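Long-range contacts in alpha-glucosidase (Pseudoalteromonas sp. K8, PDB 5HQA), which hydrolyses alpha-glucosides as a calcium-containing glycoside hydrolase of family 97 that is activated by chloride and binds acarbose: residues F611-K617 against T632-V638; R596-L602 against D642-L648. All blocks are in the same frame, centred on the assembly; numbering follows the deposited sequence. Where two conformers were deposited one is given.

Interaction 1. Residues F611-K617 against T632-V638; sequences FEAHIYK and TIEKRLV
His-614 sets its ring under the side chain of Lys-635 because CG is anti to the backbone N (chi1 -156°), while Lys-635, with CG anti to its carbonyl carbon and the rest extended, passes over that ring. Lys-635 CE sits 3.6 Å from the centroid of the His-614 ring, almost on its normal, a CH-pi contact over the face. The hydroxyl OH of Tyr-616 lies over the opposite face, nearer the rim. Ile-633 joins the same row: its CG2 comes in obliquely, 3.4 Å from His-614 NE2, and also lies over one face of the Tyr-616 ring, 4.0 Å from the ring centroid. With an alanine in place of His-614, Lys-635 CE would probably lose the ring it lies over, and Ile-633 CG2 and Tyr-616 OH that neighbour. Lys-635 NZ also makes a long salt bridge to Glu-612 OE1, at 3.9 Å. On the other face of the sheet, in one of two deposited conformers of Arg-636, Ile-615 CD1 lies centrally above the guanidinium, 4.0 Å from Arg-636 CZ, and Arg-636 NH2 donates to Glu-634 OE1 at 2.8 Å, from above the carboxylate. Lys-617 NZ reaches Glu-634 OE2 at 3.2 Å, a weak bond. Between the two faces the backbones form a regular antiparallel ladder, in which Ile-615 N meets Glu-634 O at 2.7 Å. Strand 611-618 also bonds to strand 653-660, whereas 631-638 is an outermost strand of this six-stranded sheet; Tyr-616 and Ile-633 abut helix 541-549. One carboxylate shared by two cations in this conformer probably offsets the closeness of Lys-617 and Arg-636, leaving a charge network on one face and, on the other, rings and aliphatic groups beside a long ion pair.

Interaction 2. Residues R596-L602 against D642-L648; sequences RTIEISL and DKLTLKL
Ile-600 and Leu-646 lie at the heart of the packed face, CG1 of the isoleucine meeting CD1 of the leucine at 3.8 Å. Next to them Ile-598 CB lies 4.1 Å from Leu-646 CB. At the far end Leu-602 lays CD2 against Leu-644 CG at 3.9 Å. These aliphatic groups press onto the six-stranded sheet: Ile-598 and Ile-600 reach strand 567-574, while Leu-644 and Leu-646 reach strand 653-660. The two strands, joined by an antiparallel backbone ladder, thus form a short layer over the larger sheet, as in a beta-sandwich. At the end of the packed face Arg-596 keeps its backbone bonds to Leu-648 but sends its side chain off to a salt bridge with Asp-592, a magnesium ligand.

The outward face is polar and looser. Glu-599, bent at its second torsion (chi2 -72°), folds its carboxylate beside Thr-645, whose OG1 donates to Glu-599 OE1 at 2.6 Å on the syn side, somewhat out of the carboxylate plane. A water donates to the same OE1 and to Leu-644 O, and weakly accepts from Lys-643 NZ, which stays 4.1 Å from Glu-599 OE1, beyond a salt bridge. A second water joins Ser-601 OG to Asp-642 O; that hydroxyl is also bonded to Asp-603 N. Apolar contact therefore anchors one face; on the other, hydroxyl and water donors probably stabilise the Glu-599 carboxylate without a direct lysine bridge.

How the interactions relate
Both interactions are antiparallel strand pairs of the C-terminal region, and they stand in different layers of it. Interaction 1 forms the margin of the large sheet, with one strand outermost; interaction 2 is a separate two-stranded layer laid over that sheet. They meet where Leu-602 packs on Val-638. Two chain connections also tie them, since 596-601 leads on to 611-618 and 631-638 to 643-648. Each is partly buried, but interaction 2 divides sharply into an aliphatic inner face and a hydrated outer one, whereas interaction 1, at the sheet's edge, carries charged groups on both faces, with Tyr-616 on one of them beside helix 541-549. Only interaction 2 comes near a metal site, that of magnesium.

Interaction 1. Residues F611-K617 against T632-V638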
ATOM      1  N   PHE A 611      32.408  -0.311  -5.844  1.00 21.37           N
ATOM      2  CA  PHE A 611      31.557   0.244  -4.799  1.00 20.37           C
ATOM      3  C   PHE A 611      32.201   0.038  -3.436  1.00 22.44           C
ATOM      4  O   PHE A 611      32.964  -0.910  -3.223  1.00 23.53           O
ATOM      5  CB  PHE A 611      30.160  -0.390  -4.783  1.00 20.15           C
ATOM      6  CG  PHE A 611      29.385  -0.192  -6.051  1.00 20.60           C
ATOM      7  CD1 PHE A 611      29.661  -0.961  -7.175  1.00 19.08           C
ATOM      8  CD2 PHE A 611      28.363   0.742  -6.115  1.00 18.78           C
ATOM      9  CE1 PHE A 611      28.942  -0.787  -8.352  1.00 18.60           C
ATOM     10  CE2 PHE A 611      27.635   0.917  -7.288  1.00 17.90           C
ATOM     11  CZ  PHE A 611      27.926   0.151  -8.408  1.00 18.49           C
ATOM     12  N   GLU A 612      31.894   0.942  -2.516  1.00 19.13           N
ATOM     13  CA  GLU A 612      32.225   0.770  -1.109  1.00 19.18           C
ATOM     14  C   GLU A 612      30.928   0.444  -0.385  1.00 19.27           C
ATOM     15  O   GLU A 612      30.070   1.316  -0.215  1.00 19.42           O
ATOM     16  CB  GLU A 612      32.879   2.015  -0.525  1.00 22.27           C
ATOM     17  CG  GLU A 612      33.291   1.836   0.928  1.00 25.20           C
ATOM     18  CD  GLU A 612      33.862   3.106   1.534  1.00 31.67           C
ATOM     19  OE1 GLU A 612      33.109   4.095   1.675  1.00 32.35           O
ATOM     20  OE2 GLU A 612      35.069   3.117   1.864  1.00 34.08           O
ATOM     21  N   ALA A 613      30.769  -0.815   0.009  1.00 19.03           N
ATOM     22  CA  ALA A 613      29.597  -1.207   0.774  1.00 18.10           C
ATOM     23  C   ALA A 613      29.708  -0.674   2.194  1.00 21.48           C
ATOM     24  O   ALA A 613      30.724  -0.877   2.867  1.00 22.59           O
ATOM     25  CB  ALA A 613      29.455  -2.726   0.787  1.00 18.02           C
ATOM     26  N   HIS A 614      28.669   0.015   2.645  1.00 16.41           N
ATOM     27  CA  HIS A 614      28.569   0.500   4.018  1.00 16.41           C
ATOM     28  C   HIS A 614      27.494  -0.376   4.650  1.00 17.37           C
ATOM     29  O   HIS A 614      26.305  -0.210   4.369  1.00 15.96           O
ATOM     30  CB  HIS A 614      28.227   1.986   4.043  1.00 20.51           C
ATOM     31  CG  HIS A 614      28.637   2.682   5.301  1.00 33.34           C
ATOM     32  ND1 HIS A 614      28.484   4.040   5.485  1.00 38.24           N
ATOM     33  CD2 HIS A 614      29.193   2.209   6.443  1.00 37.02           C
ATOM     34  CE1 HIS A 614      28.926   4.374   6.687  1.00 39.00           C
ATOM     35  NE2 HIS A 614      29.362   3.281   7.288  1.00 36.34           N
ATOM     36  N   ILE A 615      27.918  -1.353   5.445  1.00 15.76           N
ATOM     37  CA  ILE A 615      27.061  -2.454   5.875  1.00 15.13           C
ATOM     38  C   ILE A 615      26.640  -2.210   7.318  1.00 16.73           C
ATOM     39  O   ILE A 615      27.493  -2.074   8.198  1.00 18.03           O
ATOM     40  CB  ILE A 615      27.783  -3.805   5.745  1.00 15.86           C
ATOM     41  CG1 ILE A 615      28.174  -4.076   4.290  1.00 16.82           C
ATOM     42  CG2 ILE A 615      26.931  -4.928   6.310  1.00 16.00           C
ATOM     43  CD1 ILE A 615      29.193  -5.182   4.143  1.00 17.62           C
ATOM     44  N   TYR A 616      25.331  -2.153   7.563  1.00 14.25           N
ATOM     45  CA  TYR A 616      24.772  -2.010   8.904  1.00 14.07           C
ATOM     46  C   TYR A 616      24.058  -3.317   9.217  1.00 17.09           C
ATOM     47  O   TYR A 616      23.028  -3.621   8.608  1.00 15.89           O
ATOM     48  CB  TYR A 616      23.797  -0.832   8.982  1.00 14.37           C
ATOM     49  CG  TYR A 616      24.368   0.526   8.613  1.00 15.76           C
ATOM     50  CD1 TYR A 616      24.617   0.867   7.281  1.00 14.39           C
ATOM     51  CD2 TYR A 616      24.624   1.482   9.594  1.00 14.80           C
ATOM     52  CE1 TYR A 616      25.132   2.117   6.944  1.00 16.90           C
ATOM     53  CE2 TYR A 616      25.133   2.732   9.270  1.00 15.40           C
ATOM     54  CZ  TYR A 616      25.387   3.044   7.947  1.00 16.25           C
ATOM     55  OH  TYR A 616      25.889   4.286   7.633  1.00 18.23           O
ATOM     56  N   LYS A 617      24.596  -4.096  10.154  1.00 14.34           N
ATOM     57  CA  LYS A 617      24.074  -5.435  10.381  1.00 14.10           C
ATOM     58  C   LYS A 617      24.004  -5.729  11.872  1.00 16.18           C
ATOM     59  O   LYS A 617      24.596  -5.030  12.704  1.00 14.91           O
ATOM     60  CB  LYS A 617      24.935  -6.494   9.687  1.00 14.72           C
ATOM     61  CG  LYS A 617      26.405  -6.435  10.090  1.00 16.62           C
ATOM     62  CD  LYS A 617      27.180  -7.584   9.471  1.00 20.85           C
ATOM     63  CE  LYS A 617      28.651  -7.257   9.354  1.00 29.01           C
ATOM     64  NZ  LYS A 617      29.458  -8.461   9.014  1.00 34.49           N
ATOM     65  N   THR A 632      26.810  -3.866  14.099  1.00 15.96           N
ATOM     66  CA  THR A 632      28.120  -3.765  13.471  1.00 16.97           C
ATOM     67  C   THR A 632      27.980  -2.925  12.212  1.00 18.87           C
ATOM     68  O   THR A 632      27.053  -3.138  11.428  1.00 17.03           O
ATOM     69  CB  THR A 632      28.685  -5.147  13.131  1.00 18.98           C
ATOM     70  OG1 THR A 632      28.896  -5.873  14.344  1.00 21.67           O
ATOM     71  CG2 THR A 632      30.018  -5.027  12.376  1.00 20.58           C
ATOM     72  N   ILE A 633      28.870  -1.953  12.034  1.00 17.09           N
ATOM     73  CA  ILE A 633      28.900  -1.139  10.825  1.00 16.99           C
ATOM     74  C   ILE A 633      30.270  -1.312  10.197  1.00 19.15           C
ATOM     75  O   ILE A 633      31.295  -1.067  10.849  1.00 19.12           O
ATOM     76  CB  ILE A 633      28.610   0.342  11.097  1.00 19.66           C
ATOM     77  CG1 ILE A 633      27.311   0.510  11.894  1.00 18.08           C
ATOM     78  CG2 ILE A 633      28.518   1.097   9.780  1.00 17.00           C
ATOM     79  CD1 ILE A 633      27.156   1.906  12.496  1.00 17.35           C
ATOM     80  N   GLU A 634      30.289  -1.723   8.935  1.00 17.61           N
ATOM     81  CA  GLU A 634      31.498  -2.162   8.259  1.00 20.51           C
ATOM     82  C   GLU A 634      31.570  -1.507   6.888  1.00 19.36           C
ATOM     83  O   GLU A 634      30.542  -1.333   6.225  1.00 20.54           O
ATOM     84  CB  GLU A 634      31.479  -3.694   8.127  1.00 29.36           C
ATOM     85  CG  GLU A 634      32.689  -4.318   7.481  1.00 40.88           C
ATOM     86  CD  GLU A 634      32.566  -5.834   7.384  1.00 47.05           C
ATOM     87  OE1 GLU A 634      33.543  -6.483   6.948  1.00 53.13           O
ATOM     88  OE2 GLU A 634      31.492  -6.373   7.739  1.00 44.91           O
ATOM     89  N   LYS A 635      32.774  -1.142   6.459  1.00 19.31           N
ATOM     90  CA  LYS A 635      32.999  -0.686   5.092  1.00 23.92           C
ATOM     91  C   LYS A 635      33.840  -1.717   4.355  1.00 24.79           C
ATOM     92  O   LYS A 635      34.876  -2.160   4.867  1.00 26.88           O
ATOM     93  CB  LYS A 635      33.673   0.689   5.067  1.00 27.62           C
ATOM     94  CG  LYS A 635      32.697   1.821   5.359  1.00 31.40           C
ATOM     95  CD  LYS A 635      33.336   3.195   5.230  1.00 34.61           C
ATOM     96  CE  LYS A 635      32.343   4.281   5.612  1.00 36.43           C
ATOM     97  NZ  LYS A 635      32.860   5.635   5.289  1.00 42.08           N
ATOM     98  N   ARG A 636      33.418  -2.061   3.139  0.50 22.73           N
ATOM     99  CA  ARG A 636      34.019  -3.153   2.382  0.50 24.31           C
ATOM    100  C   ARG A 636      33.946  -2.834   0.895  0.50 23.11           C
ATOM    101  O   ARG A 636      32.861  -2.546   0.383  0.50 22.43           O
ATOM    102  CB  ARG A 636      33.286  -4.464   2.692  0.50 25.83           C
ATOM    103  CG  ARG A 636      33.780  -5.690   1.953  0.50 29.32           C
ATOM    104  CD  ARG A 636      32.860  -6.878   2.228  0.50 29.16           C
ATOM    105  NE  ARG A 636      32.791  -7.195   3.650  0.50 29.81           N
ATOM    106  CZ  ARG A 636      31.935  -8.061   4.187  0.50 32.85           C
ATOM    107  NH1 ARG A 636      31.063  -8.703   3.422  0.50 31.99           N
ATOM    108  NH2 ARG A 636      31.947  -8.285   5.494  0.50 33.41           N
ATOM    109  N   LEU A 637      35.087  -2.888   0.207  1.00 23.75           N
ATOM    110  CA  LEU A 637      35.096  -2.670  -1.239  1.00 22.44           C
ATOM    111  C   LEU A 637      34.545  -3.904  -1.941  1.00 21.92           C
ATOM    112  O   LEU A 637      34.948  -5.029  -1.634  1.00 27.91           O
ATOM    113  CB  LEU A 637      36.509  -2.371  -1.739  1.00 24.82           C
ATOM    114  CG  LEU A 637      37.150  -1.080  -1.227  1.00 29.73           C
ATOM    115  CD1 LEU A 637      38.576  -0.965  -1.725  1.00 33.26           C
ATOM    116  CD2 LEU A 637      36.343   0.123  -1.667  1.00 30.77           C
ATOM    117  N   VAL A 638      33.608  -3.699  -2.875  1.00 20.41           N
ATOM    118  CA  VAL A 638      32.970  -4.797  -3.595  1.00 20.13           C
ATOM    119  C   VAL A 638      32.710  -4.394  -5.041  1.00 24.03           C
ATOM    120  O   VAL A 638      32.668  -3.212  -5.389  1.00 25.67           O
ATOM    121  CB  VAL A 638      31.631  -5.244  -2.958  1.00 21.56           C
ATOM    122  CG1 VAL A 638      31.839  -5.820  -1.563  1.00 21.38           C
ATOM    123  CG2 VAL A 638      30.628  -4.081  -2.941  1.00 20.28           C
TER

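Interaction 2. Residues R596-L602 against D642-L648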
ATOM      1  N   ARG A 596      18.468 -16.116  10.511  1.00 14.35           N
ATOM      2  CA  ARG A 596      18.583 -16.688   9.171  1.00 16.62           C
ATOM      3  C   ARG A 596      19.889 -16.255   8.528  1.00 17.54           C
ATOM      4  O   ARG A 596      20.309 -15.104   8.666  1.00 18.94           O
ATOM      5  CB  ARG A 596      17.423 -16.265   8.242  1.00 17.49           C
ATOM      6  CG  ARG A 596      16.095 -16.917   8.562  1.00 22.00           C
ATOM      7  CD  ARG A 596      14.942 -16.538   7.597  1.00 17.01           C
ATOM      8  NE  ARG A 596      13.693 -16.933   8.247  1.00 18.67           N
ATOM      9  CZ  ARG A 596      13.203 -18.164   8.207  1.00 24.25           C
ATOM     10  NH1 ARG A 596      13.845 -19.093   7.502  1.00 24.83           N
ATOM     11  NH2 ARG A 596      12.077 -18.474   8.856  1.00 23.53           N
ATOM     12  N   THR A 597      20.513 -17.184   7.806  1.00 15.69           N
ATOM     13  CA  THR A 597      21.666 -16.906   6.961  1.00 16.41           C
ATOM     14  C   THR A 597      21.212 -16.914   5.509  1.00 18.54           C
ATOM     15  O   THR A 597      20.564 -17.866   5.068  1.00 19.29           O
ATOM     16  CB  THR A 597      22.763 -17.949   7.178  1.00 20.94           C
ATOM     17  OG1 THR A 597      23.208 -17.884   8.537  1.00 25.33           O
ATOM     18  CG2 THR A 597      23.942 -17.699   6.252  1.00 20.52           C
ATOM     19  N   ILE A 598      21.531 -15.851   4.774  1.00 16.25           N
ATOM     20  CA  ILE A 598      21.105 -15.712   3.386  1.00 17.21           C
ATOM     21  C   ILE A 598      22.324 -15.396   2.529  1.00 18.84           C
ATOM     22  O   ILE A 598      23.025 -14.411   2.784  1.00 18.97           O
ATOM     23  CB  ILE A 598      20.046 -14.614   3.217  1.00 17.36           C
ATOM     24  CG1 ILE A 598      18.926 -14.791   4.238  1.00 19.58           C
ATOM     25  CG2 ILE A 598      19.492 -14.638   1.794  1.00 16.96           C
ATOM     26  CD1 ILE A 598      18.109 -13.544   4.417  1.00 19.71           C
ATOM     27  N   GLU A 599      22.563 -16.209   1.504  1.00 17.99           N
ATOM     28  CA  GLU A 599      23.647 -15.951   0.565  1.00 20.40           C
ATOM     29  C   GLU A 599      23.133 -15.105  -0.593  1.00 23.04           C
ATOM     30  O   GLU A 599      22.119 -15.442  -1.211  1.00 23.79           O
ATOM     31  CB  GLU A 599      24.229 -17.261   0.039  1.00 22.53           C
ATOM     32  CG  GLU A 599      24.485 -18.278   1.125  1.00 28.10           C
ATOM     33  CD  GLU A 599      25.661 -17.908   2.011  1.00 36.43           C
ATOM     34  OE1 GLU A 599      26.440 -16.997   1.635  1.00 36.32           O
ATOM     35  OE2 GLU A 599      25.805 -18.532   3.087  1.00 37.99           O
ATOM     36  N   ILE A 600      23.843 -14.022  -0.897  1.00 19.23           N
ATOM     37  CA  ILE A 600      23.403 -13.035  -1.874  1.00 22.26           C
ATOM     38  C   ILE A 600      24.531 -12.787  -2.868  1.00 24.35           C
ATOM     39  O   ILE A 600      25.668 -12.512  -2.471  1.00 23.47           O
ATOM     40  CB  ILE A 600      22.986 -11.720  -1.181  1.00 25.02           C
ATOM     41  CG1 ILE A 600      21.675 -11.922  -0.419  1.00 24.85           C
ATOM     42  CG2 ILE A 600      22.857 -10.582  -2.181  1.00 29.23           C
ATOM     43  CD1 ILE A 600      20.524 -12.352  -1.300  1.00 25.27           C
ATOM     44  N   SER A 601      24.222 -12.887  -4.155  1.00 22.09           N
ATOM     45  CA  SER A 601      25.142 -12.412  -5.178  1.00 20.67           C
ATOM     46  C   SER A 601      25.006 -10.903  -5.330  1.00 20.68           C
ATOM     47  O   SER A 601      23.898 -10.358  -5.311  1.00 20.11           O
ATOM     48  CB  SER A 601      24.862 -13.087  -6.520  1.00 19.98           C
ATOM     49  OG  SER A 601      25.593 -12.442  -7.547  1.00 22.90           O
ATOM     50  N   LEU A 602      26.139 -10.221  -5.484  1.00 20.16           N
ATOM     51  CA  LEU A 602      26.124  -8.787  -5.735  1.00 17.88           C
ATOM     52  C   LEU A 602      26.080  -8.461  -7.220  1.00 19.73           C
ATOM     53  O   LEU A 602      26.427  -7.340  -7.608  1.00 19.86           O
ATOM     54  CB  LEU A 602      27.338  -8.114  -5.080  1.00 17.97           C
ATOM     55  CG  LEU A 602      27.406  -8.230  -3.551  1.00 18.26           C
ATOM     56  CD1 LEU A 602      28.584  -7.429  -2.997  1.00 17.92           C
ATOM     57  CD2 LEU A 602      26.096  -7.783  -2.902  1.00 16.58           C
ATOM     58  N   ASP A 642      31.297 -10.031  -6.594  1.00 25.35           N
ATOM     59  CA  ASP A 642      31.389 -10.465  -5.210  1.00 23.13           C
ATOM     60  C   ASP A 642      30.066 -11.040  -4.719  1.00 23.71           C
ATOM     61  O   ASP A 642      29.028 -10.954  -5.380  1.00 23.01           O
ATOM     62  CB  ASP A 642      31.812  -9.306  -4.309  1.00 25.19           C
ATOM     63  CG  ASP A 642      33.270  -8.949  -4.484  1.00 32.27           C
ATOM     64  OD1 ASP A 642      34.106  -9.875  -4.460  1.00 36.28           O
ATOM     65  OD2 ASP A 642      33.581  -7.756  -4.668  1.00 33.02           O
ATOM     66  N   LYS A 643      30.115 -11.621  -3.526  1.00 24.42           N
ATOM     67  CA  LYS A 643      28.924 -12.145  -2.878  1.00 26.47           C
ATOM     68  C   LYS A 643      28.934 -11.730  -1.413  1.00 25.84           C
ATOM     69  O   LYS A 643      29.969 -11.340  -0.861  1.00 27.21           O
ATOM     70  CB  LYS A 643      28.831 -13.674  -3.013  1.00 33.97           C
ATOM     71  CG  LYS A 643      29.994 -14.427  -2.400  1.00 45.91           C
ATOM     72  CD  LYS A 643      29.742 -15.936  -2.384  1.00 57.95           C
ATOM     73  CE  LYS A 643      30.724 -16.678  -1.458  1.00 64.14           C
ATOM     74  NZ  LYS A 643      30.036 -17.418  -0.340  1.00 65.16           N
ATOM     75  N   LEU A 644      27.757 -11.802  -0.793  1.00 21.13           N
ATOM     76  CA  LEU A 644      27.577 -11.486   0.617  1.00 24.61           C
ATOM     77  C   LEU A 644      26.859 -12.623   1.310  1.00 23.95           C
ATOM     78  O   LEU A 644      25.950 -13.229   0.738  1.00 25.82           O
ATOM     79  CB  LEU A 644      26.745 -10.226   0.835  1.00 29.44           C
ATOM     80  CG  LEU A 644      27.400  -8.887   0.586  1.00 34.56           C
ATOM     81  CD1 LEU A 644      26.495  -7.842   1.145  1.00 32.16           C
ATOM     82  CD2 LEU A 644      28.735  -8.860   1.274  1.00 40.76           C
ATOM     83  N   THR A 645      27.248 -12.887   2.547  1.00 19.32           N
ATOM     84  CA  THR A 645      26.489 -13.751   3.436  1.00 20.05           C
ATOM     85  C   THR A 645      25.798 -12.853   4.450  1.00 21.71           C
ATOM     86  O   THR A 645      26.462 -12.218   5.277  1.00 23.21           O
ATOM     87  CB  THR A 645      27.390 -14.763   4.130  1.00 23.06           C
ATOM     88  OG1 THR A 645      28.038 -15.568   3.143  1.00 24.36           O
ATOM     89  CG2 THR A 645      26.568 -15.652   5.046  1.00 22.38           C
ATOM     90  N   LEU A 646      24.473 -12.773   4.366  1.00 16.48           N
ATOM     91  CA  LEU A 646      23.698 -12.050   5.364  1.00 18.18           C
ATOM     92  C   LEU A 646      23.454 -12.952   6.565  1.00 18.62           C
ATOM     93  O   LEU A 646      22.983 -14.082   6.413  1.00 20.88           O
ATOM     94  CB  LEU A 646      22.366 -11.586   4.773  1.00 16.87           C
ATOM     95  CG  LEU A 646      22.484 -10.689   3.541  1.00 19.61           C
ATOM     96  CD1 LEU A 646      21.109 -10.392   2.964  1.00 19.20           C
ATOM     97  CD2 LEU A 646      23.220  -9.406   3.900  1.00 24.83           C
ATOM     98  N   LYS A 647      23.785 -12.462   7.755  1.00 16.58           N
ATOM     99  CA  LYS A 647      23.524 -13.179   9.001  1.00 15.01           C
ATOM    100  C   LYS A 647      22.554 -12.325   9.801  1.00 17.32           C
ATOM    101  O   LYS A 647      22.950 -11.351  10.453  1.00 19.25           O
ATOM    102  CB  LYS A 647      24.804 -13.455   9.770  1.00 17.37           C
ATOM    103  CG  LYS A 647      25.813 -14.215   8.952  1.00 24.44           C
ATOM    104  CD  LYS A 647      26.204 -15.518   9.609  1.00 36.30           C
ATOM    105  CE  LYS A 647      27.517 -16.003   9.011  1.00 50.17           C
ATOM    106  NZ  LYS A 647      28.246 -16.967   9.887  1.00 58.40           N
ATOM    107  N   LEU A 648      21.281 -12.693   9.746  0.74 13.98           N
ATOM    108  CA  LEU A 648      20.209 -11.936  10.370  0.74 13.60           C
ATOM    109  C   LEU A 648      19.916 -12.528  11.744  0.74 15.49           C
ATOM    110  O   LEU A 648      19.716 -13.741  11.869  0.74 16.17           O
ATOM    111  CB  LEU A 648      18.956 -11.968   9.486  0.74 13.93           C
ATOM    112  CG  LEU A 648      18.822 -10.954   8.336  0.74 16.49           C
ATOM    113  CD1 LEU A 648      20.129 -10.695   7.612  0.74 14.35           C
ATOM    114  CD2 LEU A 648      17.747 -11.367   7.343  0.74 11.43           C
TER
HETATM  115  O   HOH W   1      27.076 -15.832  -0.523  1.00 36.78           O
HETATM  116  O   HOH W   2      28.389 -12.125  -7.850  1.00 32.64           O